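Local coordinates for mannitol dehydrogenase (PDB 1LJ8), which probably catalyses the NAD-dependent interconversion of mannitol and fructose, as a long-chain dehydrogenase of the mannitol dehydrogenase family, at residues Y413-D418 with S439-I444; R447-E452 with A467-C472; C61-R66 with Q113-K118; S160-K163 with G167-C170. One frame throughout, in Å; residues are numbered along the deposited sequence.

In the fold
From the N terminus, contact 3 comes first: it closes a loop of 46 residues by laying helix 112-119 against strand 59-64 of the Rossmann domain, next to NAD. Contact 4 follows as a tight closure at the start of helix 165-178, and Phe168 brings it against Leu65, Leu115 and Ile116 of contact 3, so the two contacts pack directly on each other. Much later, in the C-terminal domain, contact 1 bridges the loops on both sides of helix 431-437, and contact 2 then packs the end of helix 444-448 on helix 463-488. Ile444 touching Phe469 joins that pair. All four are in series, none nested or crossing; the centres of contacts 2 and 3 lie about 41 Å apart.

Contact 1: residues Y413-D418 with S439-I444; sequences YLKGVD and SDDALI
Lys415 reaches across to Asp441 from the turn in which helix 401-413 runs out. Tyr413 begins this type I turn, closed by Gly416 N bonding to Tyr413 O at 3.0 Å. Two residues on comes Lys415 itself. Its CG lies beside the backbone N (chi1 -67°), and bends at chi3 and chi4 bring CE and NZ up to the carboxylate, the two side chains crossing at about a right angle. NZ stands 3.4 Å from Asp441 OD2, a salt bridge containing a weak hydrogen bond. The ammonium has a stronger partner in the carbonyl O of Val438. Asp441 is shared as well: OD2 bonds to the hydroxyl of Tyr473 and OD1 pairs with Arg477, both on helix 463-488, so the surrounding positive charge is likely to keep it ionised. Beyond Lys415, Gly416 adopts a positive phi of 81°, where a side chain would press on the preceding carbonyl, and the chain leads on to Asp418. The bridge lies on the surface of the C-terminal domain, beside helix 463-488, and ties the loop after helix 401-413 to the one between helices 431-437 and 444-448.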
loop_
_atom_site.group_PDB
_atom_site.type_symbol
_atom_site.label_atom_id
_atom_site.label_comp_id
_atom_site.label_asym_id
_atom_site.label_seq_id
_atom_site.Cartn_x
_atom_site.Cartn_y
_atom_site.Cartn_z
ATOM N N TYR A 413 8.652 -18.552 7.953
ATOM C CA TYR A 413 7.307 -18.057 8.289
ATOM C C TYR A 413 6.241 -18.750 7.417
ATOM O O TYR A 413 5.125 -19.035 7.891
ATOM C CB TYR A 413 7.300 -16.547 8.066
ATOM C CG TYR A 413 5.939 -15.975 7.765
ATOM C CD1 TYR A 413 5.122 -15.495 8.795
ATOM C CD2 TYR A 413 5.483 -15.866 6.444
ATOM C CE1 TYR A 413 3.897 -14.918 8.516
ATOM C CE2 TYR A 413 4.225 -15.266 6.148
ATOM C CZ TYR A 413 3.457 -14.802 7.192
ATOM O OH TYR A 413 2.224 -14.204 6.942
ATOM N N LEU A 414 6.565 -19.021 6.150
ATOM C CA LEU A 414 5.604 -19.678 5.244
ATOM C C LEU A 414 5.181 -21.087 5.698
ATOM O O LEU A 414 4.195 -21.644 5.191
ATOM C CB LEU A 414 6.168 -19.771 3.829
ATOM C CG LEU A 414 6.217 -18.407 3.119
ATOM C CD1 LEU A 414 7.095 -18.480 1.855
ATOM C CD2 LEU A 414 4.782 -17.950 2.768
ATOM N N LYS A 415 5.921 -21.685 6.628
ATOM C CA LYS A 415 5.519 -23.017 7.083
ATOM C C LYS A 415 4.280 -22.930 7.986
ATOM O O LYS A 415 3.661 -23.960 8.295
ATOM C CB LYS A 415 6.691 -23.734 7.777
ATOM C CG LYS A 415 7.821 -24.073 6.786
ATOM C CD LYS A 415 9.001 -24.826 7.441
ATOM C CE LYS A 415 8.909 -26.330 7.244
ATOM N NZ LYS A 415 9.238 -26.716 5.831
ATOM N N GLY A 416 3.923 -21.716 8.420
ATOM C CA GLY A 416 2.673 -21.560 9.182
ATOM C C GLY A 416 2.581 -21.861 10.676
ATOM O O GLY A 416 1.457 -22.083 11.173
ATOM N N VAL A 417 3.699 -21.857 11.398
ATOM C CA VAL A 417 3.676 -22.111 12.843
ATOM C C VAL A 417 4.772 -21.271 13.478
ATOM O O VAL A 417 5.908 -21.252 12.980
ATOM C CB VAL A 417 3.946 -23.605 13.228
ATOM C CG1 VAL A 417 3.660 -23.795 14.736
ATOM C CG2 VAL A 417 3.056 -24.521 12.444
ATOM N N ASP A 418 4.452 -20.550 14.548
ATOM C CA ASP A 418 5.472 -19.712 15.168
ATOM C C ASP A 418 6.216 -20.419 16.284
ATOM O O ASP A 418 5.979 -21.608 16.540
ATOM C CB ASP A 418 4.891 -18.332 15.616
ATOM C CG ASP A 418 3.932 -18.415 16.806
ATOM O OD1 ASP A 418 3.979 -19.402 17.565
ATOM O OD2 ASP A 418 3.146 -17.452 16.976
ATOM N N SER A 439 8.113 -26.776 1.228
ATOM C CA SER A 439 7.706 -28.083 1.733
ATOM C C SER A 439 8.907 -29.013 2.043
ATOM O O SER A 439 8.799 -29.942 2.853
ATOM C CB SER A 439 6.760 -28.731 0.722
ATOM O OG SER A 439 7.436 -29.011 -0.482
ATOM N N ASP A 440 10.054 -28.739 1.440
ATOM C CA ASP A 440 11.258 -29.551 1.659
ATOM C C ASP A 440 12.405 -28.613 2.049
ATOM O O ASP A 440 12.880 -27.852 1.194
ATOM C CB ASP A 440 11.603 -30.264 0.355
ATOM C CG ASP A 440 12.671 -31.338 0.524
ATOM O OD1 ASP A 440 13.753 -31.075 1.111
ATOM O OD2 ASP A 440 12.418 -32.452 0.032
ATOM N N ASP A 441 12.854 -28.671 3.307
ATOM C CA ASP A 441 13.928 -27.785 3.783
ATOM C C ASP A 441 15.152 -27.817 2.890
ATOM O O ASP A 441 15.759 -26.776 2.607
ATOM C CB ASP A 441 14.414 -28.158 5.193
ATOM C CG ASP A 441 13.684 -27.419 6.314
ATOM O OD1 ASP A 441 14.173 -27.523 7.451
ATOM O OD2 ASP A 441 12.645 -26.757 6.094
ATOM N N ALA A 442 15.542 -29.015 2.461
ATOM C CA ALA A 442 16.742 -29.146 1.624
ATOM C C ALA A 442 16.621 -28.489 0.256
ATOM O O ALA A 442 17.634 -28.161 -0.373
ATOM C CB ALA A 442 17.100 -30.619 1.444
ATOM N N LEU A 443 15.390 -28.295 -0.209
ATOM C CA LEU A 443 15.199 -27.719 -1.522
ATOM C C LEU A 443 14.703 -26.269 -1.526
ATOM O O LEU A 443 14.437 -25.714 -2.586
ATOM C CB LEU A 443 14.223 -28.586 -2.316
ATOM C CG LEU A 443 14.692 -30.014 -2.668
ATOM C CD1 LEU A 443 13.506 -30.786 -3.277
ATOM C CD2 LEU A 443 15.827 -29.982 -3.656
ATOM N N ILE A 444 14.606 -25.656 -0.352
ATOM C CA ILE A 444 14.093 -24.290 -0.272
ATOM C C ILE A 444 14.925 -23.279 -1.056
ATOM O O ILE A 444 14.377 -22.480 -1.820
ATOM C CB ILE A 444 13.930 -23.850 1.212
ATOM C CG1 ILE A 444 12.771 -24.631 1.826
ATOM C CG2 ILE A 444 13.710 -22.310 1.324
ATOM C CD1 ILE A 444 12.679 -24.546 3.347
#

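Contact 2: residues R447-E452 with A467-C472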
loop_
_atom_site.group_PDB
_atom_site.type_symbol
_atom_site.label_atom_id
_atom_site.label_comp_id
_atom_site.label_asym_id
_atom_site.label_seq_id
_atom_site.Cartn_x
_atom_site.Cartn_y
_atom_site.Cartn_z
ATOM N N ARG A 447 14.261 -23.773 -4.805
ATOM C CA ARG A 447 12.909 -23.485 -5.280
ATOM C C ARG A 447 12.428 -22.068 -5.004
ATOM O O ARG A 447 11.935 -21.393 -5.902
ATOM C CB ARG A 447 11.897 -24.444 -4.649
ATOM C CG ARG A 447 12.055 -25.931 -5.036
ATOM C CD ARG A 447 11.137 -26.762 -4.140
ATOM N NE ARG A 447 10.995 -28.151 -4.555
ATOM C CZ ARG A 447 10.302 -29.062 -3.868
ATOM N NH1 ARG A 447 9.687 -28.729 -2.720
ATOM N NH2 ARG A 447 10.205 -30.306 -4.339
ATOM N N LEU A 448 12.535 -21.642 -3.742
ATOM C CA LEU A 448 12.042 -20.326 -3.371
ATOM C C LEU A 448 12.803 -19.187 -4.037
ATOM O O LEU A 448 12.189 -18.272 -4.559
ATOM C CB LEU A 448 12.065 -20.153 -1.856
ATOM C CG LEU A 448 11.500 -18.798 -1.389
ATOM C CD1 LEU A 448 10.014 -18.729 -1.717
ATOM C CD2 LEU A 448 11.675 -18.644 0.092
ATOM N N LEU A 449 14.126 -19.271 -4.073
ATOM C CA LEU A 449 14.897 -18.186 -4.660
ATOM C C LEU A 449 14.851 -18.114 -6.181
ATOM O O LEU A 449 15.287 -17.113 -6.755
ATOM C CB LEU A 449 16.361 -18.248 -4.171
ATOM C CG LEU A 449 16.582 -18.192 -2.655
ATOM C CD1 LEU A 449 18.112 -18.190 -2.342
ATOM C CD2 LEU A 449 15.907 -16.930 -2.070
ATOM N N ALA A 450 14.334 -19.169 -6.820
ATOM C CA ALA A 450 14.201 -19.242 -8.275
ATOM C C ALA A 450 12.896 -18.622 -8.854
ATOM O O ALA A 450 12.663 -18.680 -10.068
ATOM C CB ALA A 450 14.321 -20.723 -8.725
ATOM N N VAL A 451 12.050 -18.030 -8.017
ATOM C CA VAL A 451 10.817 -17.405 -8.534
ATOM C C VAL A 451 11.190 -15.997 -9.011
ATOM O O VAL A 451 11.280 -15.048 -8.225
ATOM C CB VAL A 451 9.711 -17.351 -7.493
ATOM C CG1 VAL A 451 8.434 -16.803 -8.157
ATOM C CG2 VAL A 451 9.475 -18.787 -6.890
ATOM N N GLU A 452 11.374 -15.877 -10.317
ATOM C CA GLU A 452 11.857 -14.637 -10.896
ATOM C C GLU A 452 11.002 -13.399 -10.679
ATOM O O GLU A 452 11.559 -12.323 -10.437
ATOM C CB GLU A 452 12.159 -14.832 -12.393
ATOM C CG GLU A 452 12.991 -13.699 -12.971
ATOM C CD GLU A 452 13.354 -13.902 -14.458
ATOM O OE1 GLU A 452 13.465 -15.074 -14.889
ATOM O OE2 GLU A 452 13.543 -12.888 -15.174
ATOM N N ALA A 467 24.384 -18.541 0.163
ATOM C CA ALA A 467 25.001 -19.107 1.382
ATOM C C ALA A 467 24.460 -18.394 2.636
ATOM O O ALA A 467 24.175 -19.027 3.652
ATOM C CB ALA A 467 26.541 -18.944 1.323
ATOM N N ALA A 468 24.312 -17.079 2.540
ATOM C CA ALA A 468 23.811 -16.295 3.667
ATOM C C ALA A 468 22.347 -16.700 3.958
ATOM O O ALA A 468 21.944 -16.845 5.111
ATOM C CB ALA A 468 23.897 -14.795 3.350
ATOM N N PHE A 469 21.563 -16.857 2.905
ATOM C CA PHE A 469 20.166 -17.275 3.059
ATOM C C PHE A 469 20.086 -18.628 3.731
ATOM O O PHE A 469 19.303 -18.824 4.654
ATOM C CB PHE A 469 19.484 -17.343 1.681
ATOM C CG PHE A 469 18.141 -17.996 1.725
ATOM C CD1 PHE A 469 17.014 -17.273 2.100
ATOM C CD2 PHE A 469 18.021 -19.353 1.455
ATOM C CE1 PHE A 469 15.795 -17.879 2.214
ATOM C CE2 PHE A 469 16.780 -19.992 1.566
ATOM C CZ PHE A 469 15.656 -19.241 1.952
ATOM N N GLU A 470 20.917 -19.572 3.297
ATOM C CA GLU A 470 20.879 -20.893 3.892
ATOM C C GLU A 470 21.323 -20.906 5.365
ATOM O O GLU A 470 20.725 -21.630 6.169
ATOM C CB GLU A 470 21.722 -21.866 3.045
ATOM C CG GLU A 470 21.045 -22.165 1.695
ATOM C CD GLU A 470 21.819 -23.141 0.839
ATOM O OE1 GLU A 470 22.958 -23.497 1.198
ATOM O OE2 GLU A 470 21.282 -23.546 -0.209
ATOM N N ARG A 471 22.363 -20.135 5.700
ATOM C CA ARG A 471 22.864 -20.009 7.097
ATOM C C ARG A 471 21.718 -19.447 7.970
ATOM O O ARG A 471 21.433 -19.935 9.072
ATOM C CB ARG A 471 24.004 -18.962 7.208
ATOM C CG ARG A 471 25.331 -19.337 6.617
ATOM C CD ARG A 471 26.393 -18.376 7.101
ATOM N NE ARG A 471 26.415 -17.070 6.422
ATOM C CZ ARG A 471 27.014 -16.863 5.252
ATOM N NH1 ARG A 471 27.617 -17.856 4.624
ATOM N NH2 ARG A 471 27.088 -15.645 4.736
ATOM N N CYS A 472 21.121 -18.375 7.480
ATOM C CA CYS A 472 20.027 -17.714 8.206
ATOM C C CYS A 472 18.848 -18.626 8.427
ATOM O O CYS A 472 18.316 -18.711 9.552
ATOM C CB CYS A 472 19.563 -16.419 7.468
ATOM S SG CYS A 472 20.780 -15.054 7.609
#
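Phe469 points its ring from helix 463-488 at two successive leucines, Leu448 and Leu449, where helix 444-448 gives way to a turn. With CG anti to the backbone N (chi1 170°), the phenyl group stretches out across the 9.4 Å that separates the CA atoms of Leu449 and Phe469. Leu449 makes the more extensive contact of the two leucines. Its CD2 methyl sits over the centre of one ring face, 4.3 Å above the plane of Phe469, while its CD1 meets the inner part of the ring, 4.0 Å from Phe469 CD2. The two side chains run past each other in opposite directions. Leu448 adds a looser touch farther out: its CD2 approaches Phe469 CZ obliquely at 4.4 Å. A type I turn from Leu448 to Val451 follows, closed by a weak bond from Val451 N to Leu448 O at 3.5 Å, and Val451 is the N-cap of the next short helix. Around this trio, Leu448 also packs on Trp410 and Leu437, Leu449 on Ile459, and the Phe469 ring on Ile444. No hydrogen bond or salt bridge joins the two segments; a hydrogen bond from Glu470 to Ser445 nearby adds a polar tie between the helices. Between the segments themselves, cohesion comes from dispersion and the exclusion of water, so the fit of methyl-bearing branches to an aromatic ring is set by shape, probably with little directional preference.

Contact 3: residues C61-R66 with Q113-K118; sequences CGVGLR and QALIDK. With NAD (nicotinamide-adenine-dinucleotide), chain B.
Strand residues 61-64 pass helix residues 113-118 with the CA atoms of Val63 and Leu115 7.7 Å apart, where helix 112-119 packs on the sheet of the Rossmann domain. Leu115 carries the middle of the interface. Its CD1 rests against both methyls of Val63, 3.6 Å from Val63 CG1, and its CD2 turns to Leu65, just beyond the end of the strand, 3.7 Å from Leu65 CD2, where the two leucines meet at about a right angle. At the other end Lys118 bends at chi2 and chi3, curling its methylenes round Cys61, so that Lys118 CE rests 3.8 Å from Cys61 SG and NZ is left to bond Gln27. Leu65 faces two ways: its CD1 lies 3.9 Å from C2A of the adenine of NAD. Beyond it, Arg66 binds the cofactor. Its NH1, whose modelled place is somewhat uncertain, donates a nearly straight bond (162°) to the ribose hydroxyl O2B of NAD, 3.2 Å away and in the guanidinium plane. Asp69, itself a ligand of NAD, accepts the backbone N-H of Arg66. A leucine in place of Arg66 has no guanidinium, which would probably leave O2B without this partner and the adenosine end of NAD less firmly held. The chemistry thus changes along the segment: apolar contacts seat the strand on the helix, and a polar grip begins where the strand ends, at the adenosine half of NAD.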
loop_
_atom_site.group_PDB
_atom_site.type_symbol
_atom_site.label_atom_id
_atom_site.label_comp_id
_atom_site.label_asym_id
_atom_site.label_seq_id
_atom_site.Cartn_x
_atom_site.Cartn_y
_atom_site.Cartn_z
ATOM N N CYS A 61 -15.939 8.897 -5.631
ATOM C CA CYS A 61 -16.824 7.753 -5.882
ATOM C C CYS A 61 -15.893 6.538 -5.753
ATOM O O CYS A 61 -14.950 6.354 -6.562
ATOM C CB CYS A 61 -17.426 7.788 -7.309
ATOM S SG CYS A 61 -18.582 6.361 -7.518
ATOM N N GLY A 62 -16.099 5.724 -4.715
ATOM C CA GLY A 62 -15.273 4.520 -4.572
ATOM C C GLY A 62 -15.586 3.522 -5.691
ATOM O O GLY A 62 -16.683 3.588 -6.289
ATOM N N VAL A 63 -14.647 2.611 -5.959
ATOM C CA VAL A 63 -14.801 1.596 -7.005
ATOM C C VAL A 63 -14.199 0.304 -6.452
ATOM O O VAL A 63 -13.025 0.283 -6.037
ATOM C CB VAL A 63 -14.024 1.991 -8.277
ATOM C CG1 VAL A 63 -14.002 0.795 -9.284
ATOM C CG2 VAL A 63 -14.666 3.196 -8.933
ATOM N N GLY A 64 -15.008 -0.754 -6.434
ATOM C CA GLY A 64 -14.528 -2.041 -5.957
ATOM C C GLY A 64 -14.577 -3.068 -7.085
ATOM O O GLY A 64 -15.650 -3.305 -7.683
ATOM N N LEU A 65 -13.428 -3.674 -7.386
ATOM C CA LEU A 65 -13.355 -4.690 -8.470
ATOM C C LEU A 65 -13.376 -6.127 -7.959
ATOM O O LEU A 65 -13.441 -7.089 -8.770
ATOM C CB LEU A 65 -12.041 -4.516 -9.261
ATOM C CG LEU A 65 -11.772 -3.123 -9.835
ATOM C CD1 LEU A 65 -10.534 -3.138 -10.773
ATOM C CD2 LEU A 65 -13.057 -2.679 -10.617
ATOM N N ARG A 66 -13.324 -6.297 -6.647
ATOM C CA ARG A 66 -13.223 -7.638 -6.044
ATOM C C ARG A 66 -14.394 -8.012 -5.167
ATOM O O ARG A 66 -15.050 -7.144 -4.605
ATOM C CB ARG A 66 -11.921 -7.738 -5.223
ATOM C CG ARG A 66 -10.684 -7.486 -6.100
ATOM C CD ARG A 66 -9.379 -7.438 -5.305
ATOM N NE ARG A 66 -8.922 -8.701 -4.710
ATOM C CZ ARG A 66 -8.955 -9.001 -3.409
ATOM N NH1 ARG A 66 -9.447 -8.148 -2.495
ATOM N NH2 ARG A 66 -8.432 -10.157 -3.005
ATOM N N GLN A 113 -20.768 -2.105 -17.026
ATOM C CA GLN A 113 -21.021 -0.865 -17.773
ATOM C C GLN A 113 -21.308 0.364 -16.901
ATOM O O GLN A 113 -20.937 1.497 -17.278
ATOM C CB GLN A 113 -22.168 -1.063 -18.810
ATOM C CG GLN A 113 -22.282 0.126 -19.805
ATOM C CD GLN A 113 -20.988 0.349 -20.618
ATOM O OE1 GLN A 113 -20.370 -0.591 -21.111
ATOM N NE2 GLN A 113 -20.588 1.617 -20.754
ATOM N N ALA A 114 -21.968 0.158 -15.750
ATOM C CA ALA A 114 -22.258 1.271 -14.840
ATOM C C ALA A 114 -20.914 1.836 -14.351
ATOM O O ALA A 114 -20.775 3.037 -14.205
ATOM C CB ALA A 114 -23.076 0.793 -13.633
ATOM N N LEU A 115 -19.954 0.964 -14.093
ATOM C CA LEU A 115 -18.633 1.425 -13.638
ATOM C C LEU A 115 -17.889 2.153 -14.773
ATOM O O LEU A 115 -17.242 3.193 -14.555
ATOM C CB LEU A 115 -17.853 0.222 -13.164
ATOM C CG LEU A 115 -16.461 0.437 -12.623
ATOM C CD1 LEU A 115 -16.474 1.699 -11.696
ATOM C CD2 LEU A 115 -16.039 -0.887 -11.867
ATOM N N ILE A 116 -17.952 1.601 -15.985
ATOM C CA ILE A 116 -17.322 2.251 -17.151
ATOM C C ILE A 116 -17.955 3.641 -17.331
ATOM O O ILE A 116 -17.257 4.653 -17.546
ATOM C CB ILE A 116 -17.495 1.390 -18.459
ATOM C CG1 ILE A 116 -16.727 0.067 -18.295
ATOM C CG2 ILE A 116 -17.015 2.181 -19.722
ATOM C CD1 ILE A 116 -17.066 -0.983 -19.405
ATOM N N ASP A 117 -19.289 3.705 -17.209
ATOM C CA ASP A 117 -19.991 4.992 -17.367
ATOM C C ASP A 117 -19.522 6.018 -16.337
ATOM O O ASP A 117 -19.369 7.199 -16.646
ATOM C CB ASP A 117 -21.510 4.830 -17.202
ATOM C CG ASP A 117 -22.167 4.159 -18.416
ATOM O OD1 ASP A 117 -21.530 4.103 -19.477
ATOM O OD2 ASP A 117 -23.334 3.700 -18.282
ATOM N N LYS A 118 -19.360 5.560 -15.106
ATOM C CA LYS A 118 -18.898 6.464 -14.030
ATOM C C LYS A 118 -17.488 6.969 -14.362
ATOM O O LYS A 118 -17.218 8.169 -14.291
ATOM C CB LYS A 118 -18.865 5.698 -12.691
ATOM C CG LYS A 118 -18.273 6.530 -11.506
ATOM C CD LYS A 118 -19.074 7.816 -11.226
ATOM C CE LYS A 118 -20.457 7.514 -10.634
ATOM N NZ LYS A 118 -21.193 8.799 -10.340
HETATM P PA NAD B . -6.812 -2.905 2.349
HETATM O O1A NAD B . -6.595 -4.324 2.467
HETATM O O2A NAD B . -7.626 -2.122 3.322
HETATM O O5B NAD B . -7.457 -2.564 0.929
HETATM C C5B NAD B . -6.810 -3.039 -0.292
HETATM C C4B NAD B . -7.848 -2.603 -1.347
HETATM O O4B NAD B . -7.288 -2.981 -2.672
HETATM C C3B NAD B . -9.211 -3.381 -1.333
HETATM O O3B NAD B . -10.217 -2.433 -1.734
HETATM C C2B NAD B . -8.982 -4.501 -2.359
HETATM O O2B NAD B . -10.191 -5.028 -2.891
HETATM C C1B NAD B . -8.212 -3.752 -3.430
HETATM N N9A NAD B . -7.455 -4.566 -4.327
HETATM C C8A NAD B . -6.570 -5.600 -4.097
HETATM N N7A NAD B . -6.044 -6.069 -5.206
HETATM C C5A NAD B . -6.620 -5.298 -6.204
HETATM C C6A NAD B . -6.414 -5.345 -7.588
HETATM N N6A NAD B . -5.578 -6.166 -8.226
HETATM N N1A NAD B . -7.137 -4.464 -8.380
HETATM C C2A NAD B . -8.032 -3.553 -7.821
HETATM N N3A NAD B . -8.236 -3.472 -6.449
HETATM C C4A NAD B . -7.498 -4.382 -5.686
HETATM O O3 NAD B . -5.365 -2.265 2.231
HETATM P PN NAD B . -4.819 -0.796 2.589
HETATM O O1N NAD B . -4.292 -0.804 3.957
HETATM O O2N NAD B . -5.889 0.155 2.274
HETATM O O5D NAD B . -3.569 -0.659 1.637
HETATM C C5D NAD B . -3.818 -0.601 0.239
HETATM C C4D NAD B . -2.583 -0.091 -0.363
HETATM O O4D NAD B . -2.316 1.297 -0.076
HETATM C C3D NAD B . -1.238 -0.844 -0.060
HETATM O O3D NAD B . -1.124 -2.065 -0.783
HETATM C C2D NAD B . -0.180 0.205 -0.342
HETATM O O2D NAD B . 0.221 0.185 -1.705
HETATM C C1D NAD B . -0.885 1.530 0.044
HETATM N N1N NAD B . -0.542 2.035 1.387
HETATM C C2N NAD B . -1.014 1.498 2.599
HETATM C C3N NAD B . -0.527 2.024 3.767
HETATM C C7N NAD B . -1.005 1.421 5.102
HETATM O O7N NAD B . -0.400 1.771 6.125
HETATM N N7N NAD B . -1.959 0.515 5.141
HETATM C C4N NAD B . 0.479 3.108 3.760
HETATM C C5N NAD B . 0.897 3.641 2.502
HETATM C C6N NAD B . 0.394 3.111 1.280
#

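Contact 4: residues S160-K163 with G167-C170; sequences SSPK and GFIC
Pro162 lies on the Phe168 ring in a proline-aromatic CH-pi contact, at the point where a loop of the Rossmann domain enters helix 165-178. From CB of Phe168, a chi1 of -86° swings the ring back over the loop that precedes the helix. CG comes first under the proline, 3.8 Å from Pro162 CG, and CD2 and CE2 are about as near. That proline carbon is centred almost perfectly: it stands 3.5 Å from the ring centroid and 6° off the normal, so its C-H bonds meet the pi cloud of one face. The two side chains cross at about a right angle. Toward the tip, the ring meets the proline backbone instead: CE1 is 3.1 Å from Pro162 O and CZ is nearly as close, a snug fit of carbonyl oxygen against ring carbons, and CE1 also touches Lys163 CA. Leu115 and Ile116 of helix 112-119, together with Leu65, pack on the same phenyl group, which makes it the link from this loop to helix 112-119 and to Leu65, which touches NAD. Replacing Phe168 by an alanine would probably leave Pro162 CG without its aromatic face and open a gap beside Leu115 and Ile116. Gly167 allows the approach: a CB there would fall 2.5 Å from Pro162 CB, a clash. With no side chain in the way, Pro162 CB settles directly on the helix backbone, 3.4 Å from Gly167 C.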
loop_
_atom_site.group_PDB
_atom_site.type_symbol
_atom_site.label_atom_id
_atom_site.label_comp_id
_atom_site.label_asym_id
_atom_site.label_seq_id
_atom_site.Cartn_x
_atom_site.Cartn_y
_atom_site.Cartn_z
ATOM N N SER A 160 -15.238 -5.019 -23.322
ATOM C CA SER A 160 -16.440 -4.355 -22.822
ATOM C C SER A 160 -16.989 -4.988 -21.562
ATOM O O SER A 160 -18.037 -4.559 -21.074
ATOM C CB SER A 160 -17.550 -4.304 -23.896
ATOM O OG SER A 160 -17.100 -3.511 -24.984
ATOM N N SER A 161 -16.333 -6.026 -21.056
ATOM C CA SER A 161 -16.741 -6.644 -19.793
ATOM C C SER A 161 -15.451 -6.945 -19.025
ATOM O O SER A 161 -15.160 -8.087 -18.697
ATOM C CB SER A 161 -17.504 -7.969 -20.016
ATOM O OG SER A 161 -18.174 -8.298 -18.828
ATOM N N PRO A 162 -14.649 -5.899 -18.752
ATOM C CA PRO A 162 -13.383 -6.083 -18.038
ATOM C C PRO A 162 -13.551 -6.428 -16.571
ATOM O O PRO A 162 -14.615 -6.229 -15.974
ATOM C CB PRO A 162 -12.671 -4.722 -18.221
ATOM C CG PRO A 162 -13.819 -3.752 -18.113
ATOM C CD PRO A 162 -14.917 -4.469 -19.015
ATOM N N LYS A 163 -12.474 -6.951 -16.002
ATOM C CA LYS A 163 -12.470 -7.293 -14.603
ATOM C C LYS A 163 -11.311 -6.576 -13.914
ATOM O O LYS A 163 -11.339 -6.444 -12.694
ATOM C CB LYS A 163 -12.277 -8.781 -14.390
ATOM C CG LYS A 163 -13.327 -9.649 -15.069
ATOM C CD LYS A 163 -13.148 -11.082 -14.593
ATOM C CE LYS A 163 -11.676 -11.444 -14.483
ATOM N NZ LYS A 163 -11.545 -12.723 -13.719
ATOM N N GLY A 167 -8.423 -2.991 -17.782
ATOM C CA GLY A 167 -9.572 -3.134 -18.680
ATOM C C GLY A 167 -10.582 -2.039 -18.431
ATOM O O GLY A 167 -11.121 -1.457 -19.381
ATOM N N PHE A 168 -10.852 -1.733 -17.164
ATOM C CA PHE A 168 -11.802 -0.664 -16.868
ATOM C C PHE A 168 -11.304 0.693 -17.301
ATOM O O PHE A 168 -12.066 1.500 -17.864
ATOM C CB PHE A 168 -12.180 -0.647 -15.372
ATOM C CG PHE A 168 -13.307 -1.574 -15.058
ATOM C CD1 PHE A 168 -13.078 -2.783 -14.398
ATOM C CD2 PHE A 168 -14.611 -1.270 -15.512
ATOM C CE1 PHE A 168 -14.129 -3.693 -14.184
ATOM C CE2 PHE A 168 -15.665 -2.197 -15.294
ATOM C CZ PHE A 168 -15.395 -3.394 -14.633
ATOM N N ILE A 169 -10.037 1.005 -16.994
ATOM C CA ILE A 169 -9.541 2.310 -17.432
ATOM C C ILE A 169 -9.553 2.433 -18.968
ATOM O O ILE A 169 -9.949 3.467 -19.486
ATOM C CB ILE A 169 -8.109 2.566 -16.892
ATOM C CG1 ILE A 169 -8.250 2.905 -15.399
ATOM C CG2 ILE A 169 -7.411 3.710 -17.662
ATOM C CD1 ILE A 169 -6.906 2.891 -14.645
ATOM N N CYS A 170 -9.135 1.401 -19.683
ATOM C CA CYS A 170 -9.140 1.509 -21.159
ATOM C C CYS A 170 -10.528 1.647 -21.694
ATOM O O CYS A 170 -10.760 2.434 -22.608
ATOM C CB CYS A 170 -8.482 0.293 -21.810
ATOM S SG CYS A 170 -6.678 0.377 -21.712
#